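Local atomic coordinates of extracellular solute-binding protein, family 3 (PDB entry 5SV6), a protein that is of unknown function but has a periplasmic binding protein-like architecture and is probably tied, as MxaJ, to the methanol dehydrogenase system. Residues P122-G127 and E286-L291. Sequence-based numbering, arbitrary orientation.
Sequences PYYKSG and EGIPLL
Ser126 and Lys125 fasten the carboxy-terminal tail of the chain across strand 118-133, the long strand that passes between the two lobes of this periplasmic binding protein-like fold, by one side-chain and one backbone hydrogen bond with apolar packing beside them. The Schellman motif at Gly287 ends helix 276-286 and starts the tail; residues 288-291, which form no regular strand, run nearly perpendicular to 124-127. Ser126 OG gives its proton to Pro289 O at 2.8 Å, lying in the carbonyl plane with a C=O...OG angle of 151°; chi1 of -165° swings the hydroxyl opposite the serine's own N and out to the tail. Two residues on, Leu291 N donates to Lys125 O at 2.8 Å, tilted 33° from that carbonyl's plane, and Leu290 CA adds a CA-H...O contact to the same oxygen. With an alanine here instead of Ser126, Pro289 O would probably lose its hydroxyl mate, leaving the Leu291 N bond to Lys125 O to tie the tail to the strand in this contact. The Leu291 side chain lies against the strand backbone, CD1 3.7 Å from Ser126 C, while its CB meets the extended Lys125 chain at CG, 4.1 Å away. Leu290 CD2 reaches Tyr124 CB at 3.8 Å, the two side chains crossing at about a right angle, and Ile288 CG2 comes obliquely to the Tyr124 ring, 4.3 Å from CE1. Beyond the contact, Lys125 NZ forms a salt bridge with Glu237. Tyr124 and Ile288 both pack on Leu283 of helix 276-286 and Phe66 of helix 66-77, Ser126 and Pro289 touch Ala216 of helix 216-224, and Leu291 rests on Gln250 of strand 247-257.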
ATOM      1  N   PRO A 122       5.332 -13.254  -6.831  1.00 12.19           N
ATOM      2  CA  PRO A 122       4.683 -11.933  -6.813  1.00 11.57           C
ATOM      3  C   PRO A 122       3.528 -11.889  -7.813  1.00 13.65           C
ATOM      4  O   PRO A 122       3.687 -12.397  -8.924  1.00 12.74           O
ATOM      5  CB  PRO A 122       5.791 -10.980  -7.270  1.00 12.47           C
ATOM      6  CG  PRO A 122       7.072 -11.728  -7.078  1.00 14.84           C
ATOM      7  CD  PRO A 122       6.746 -13.190  -7.238  1.00 12.00           C
ATOM      8  N   TYR A 123       2.385 -11.320  -7.435  1.00  9.06           N
ATOM      9  CA  TYR A 123       1.278 -11.232  -8.385  1.00 10.70           C
ATOM     10  C   TYR A 123       1.099  -9.821  -8.940  1.00 10.84           C
ATOM     11  O   TYR A 123       0.315  -9.608  -9.861  1.00 10.65           O
ATOM     12  CB  TYR A 123      -0.030 -11.828  -7.824  1.00 10.37           C
ATOM     13  CG  TYR A 123      -0.585 -11.146  -6.581  1.00 10.69           C
ATOM     14  CD1 TYR A 123      -0.190 -11.537  -5.303  1.00 10.19           C
ATOM     15  CD2 TYR A 123      -1.535 -10.147  -6.692  1.00  9.63           C
ATOM     16  CE1 TYR A 123      -0.708 -10.917  -4.170  1.00  9.33           C
ATOM     17  CE2 TYR A 123      -2.067  -9.534  -5.580  1.00  9.54           C
ATOM     18  CZ  TYR A 123      -1.652  -9.912  -4.322  1.00 11.13           C
ATOM     19  OH  TYR A 123      -2.195  -9.277  -3.227  1.00 11.52           O
ATOM     20  N   TYR A 124       1.828  -8.863  -8.370  1.00  9.58           N
ATOM     21  CA  TYR A 124       2.046  -7.569  -9.033  1.00 11.77           C
ATOM     22  C   TYR A 124       3.209  -6.799  -8.446  1.00  9.96           C
ATOM     23  O   TYR A 124       3.741  -7.149  -7.402  1.00  9.28           O
ATOM     24  CB  TYR A 124       0.790  -6.680  -9.047  1.00  9.32           C
ATOM     25  CG  TYR A 124       0.299  -6.148  -7.701  1.00 10.45           C
ATOM     26  CD1 TYR A 124       0.341  -4.786  -7.409  1.00 11.09           C
ATOM     27  CD2 TYR A 124      -0.248  -6.998  -6.751  1.00  9.14           C
ATOM     28  CE1 TYR A 124      -0.123  -4.293  -6.190  1.00  9.54           C
ATOM     29  CE2 TYR A 124      -0.724  -6.520  -5.538  1.00  8.70           C
ATOM     30  CZ  TYR A 124      -0.662  -5.166  -5.263  1.00 11.45           C
ATOM     31  OH  TYR A 124      -1.147  -4.696  -4.057  1.00 11.17           O
ATOM     32  N   LYS A 125       3.568  -5.720  -9.121  1.00 10.06           N
ATOM     33  CA  LYS A 125       4.582  -4.808  -8.621  1.00 10.44           C
ATOM     34  C   LYS A 125       4.046  -3.387  -8.784  1.00 10.45           C
ATOM     35  O   LYS A 125       3.478  -3.031  -9.825  1.00 10.77           O
ATOM     36  CB  LYS A 125       5.883  -5.004  -9.410  1.00 10.51           C
ATOM     37  CG  LYS A 125       7.099  -4.189  -8.915  1.00  9.89           C
ATOM     38  CD  LYS A 125       8.298  -4.451  -9.842  1.00 12.38           C
ATOM     39  CE  LYS A 125       9.530  -3.668  -9.415  1.00 13.39           C
ATOM     40  NZ  LYS A 125      10.710  -4.030 -10.241  1.00 14.45           N
ATOM     41  N   SER A 126       4.190  -2.573  -7.749  1.00 10.20           N
ATOM     42  CA  SER A 126       3.803  -1.173  -7.878  1.00  8.75           C
ATOM     43  C   SER A 126       4.822  -0.311  -7.154  1.00  8.99           C
ATOM     44  O   SER A 126       5.864  -0.802  -6.741  1.00  7.80           O
ATOM     45  CB  SER A 126       2.384  -0.944  -7.345  1.00  8.65           C
ATOM     46  OG  SER A 126       1.888   0.306  -7.788  1.00 10.97           O
ATOM     47  N   GLY A 127       4.547   0.979  -7.037  1.00  9.59           N
ATOM     48  CA  GLY A 127       5.492   1.862  -6.383  1.00 10.42           C
ATOM     49  C   GLY A 127       4.839   3.017  -5.660  1.00  8.78           C
ATOM     50  O   GLY A 127       3.648   3.280  -5.834  1.00  9.08           O
ATOM     51  N   GLU A 286      -8.993  -1.040 -10.328  1.00  9.32           N
ATOM     52  CA  GLU A 286      -8.774  -0.220  -9.143  1.00 11.09           C
ATOM     53  C   GLU A 286      -7.985   1.058  -9.463  1.00 12.35           C
ATOM     54  O   GLU A 286      -8.089   2.050  -8.743  1.00 15.08           O
ATOM     55  CB  GLU A 286      -8.051  -1.044  -8.069  1.00 10.97           C
ATOM     56  CG  GLU A 286      -7.769  -0.287  -6.763  1.00 11.46           C
ATOM     57  CD  GLU A 286      -9.001  -0.085  -5.872  1.00 16.19           C
ATOM     58  OE1 GLU A 286     -10.087  -0.629  -6.175  1.00 13.49           O
ATOM     59  OE2 GLU A 286      -8.867   0.619  -4.847  1.00 13.87           O
ATOM     60  N   GLY A 287      -7.196   1.032 -10.537  1.00 12.05           N
ATOM     61  CA  GLY A 287      -6.425   2.192 -10.956  1.00 14.47           C
ATOM     62  C   GLY A 287      -4.960   2.102 -10.563  1.00 14.45           C
ATOM     63  O   GLY A 287      -4.219   3.092 -10.600  1.00 12.64           O
ATOM     64  N   ILE A 288      -4.538   0.904 -10.183  1.00 12.61           N
ATOM     65  CA  ILE A 288      -3.191   0.672  -9.676  1.00 11.51           C
ATOM     66  C   ILE A 288      -2.196   0.585 -10.822  1.00 14.70           C
ATOM     67  O   ILE A 288      -2.416  -0.177 -11.763  1.00 12.99           O
ATOM     68  CB  ILE A 288      -3.136  -0.660  -8.887  1.00 15.03           C
ATOM     69  CG1 ILE A 288      -4.046  -0.593  -7.654  1.00 11.88           C
ATOM     70  CG2 ILE A 288      -1.692  -1.017  -8.502  1.00 13.88           C
ATOM     71  CD1 ILE A 288      -4.095  -1.881  -6.868  1.00 11.46           C
ATOM     72  N   PRO A 289      -1.111   1.382 -10.757  1.00 14.46           N
ATOM     73  CA  PRO A 289      -0.026   1.295 -11.739  1.00 15.87           C
ATOM     74  C   PRO A 289       0.736  -0.007 -11.553  1.00 13.26           C
ATOM     75  O   PRO A 289       1.185  -0.331 -10.452  1.00 11.83           O
ATOM     76  CB  PRO A 289       0.874   2.494 -11.400  1.00 14.69           C
ATOM     77  CG  PRO A 289       0.047   3.391 -10.559  1.00 14.60           C
ATOM     78  CD  PRO A 289      -0.918   2.504  -9.822  1.00 12.89           C
ATOM     79  N   LEU A 290       0.868  -0.752 -12.641  1.00 13.31           N
ATOM     80  CA  LEU A 290       1.472  -2.071 -12.612  1.00 14.50           C
ATOM     81  C   LEU A 290       2.825  -2.034 -13.289  1.00 18.07           C
ATOM     82  O   LEU A 290       2.935  -1.620 -14.441  1.00 18.93           O
ATOM     83  CB  LEU A 290       0.558  -3.068 -13.318  1.00 17.45           C
ATOM     84  CG  LEU A 290      -0.772  -3.284 -12.597  1.00 15.98           C
ATOM     85  CD1 LEU A 290      -1.657  -4.251 -13.360  1.00 18.05           C
ATOM     86  CD2 LEU A 290      -0.502  -3.773 -11.179  1.00 16.83           C
ATOM     87  N   LEU A 291       3.852  -2.457 -12.563  1.00 16.01           N
ATOM     88  CA  LEU A 291       5.217  -2.360 -13.043  1.00 16.16           C
ATOM     89  C   LEU A 291       5.798  -3.726 -13.403  1.00 21.49           C
ATOM     90  O   LEU A 291       6.923  -3.801 -13.908  1.00 21.50           O
ATOM     91  CB  LEU A 291       6.092  -1.690 -11.982  1.00 17.64           C
ATOM     92  CG  LEU A 291       5.786  -0.202 -11.825  1.00 18.18           C
ATOM     93  CD1 LEU A 291       6.287   0.321 -10.494  1.00 14.03           C
ATOM     94  CD2 LEU A 291       6.432   0.535 -12.987  1.00 19.70           C
TER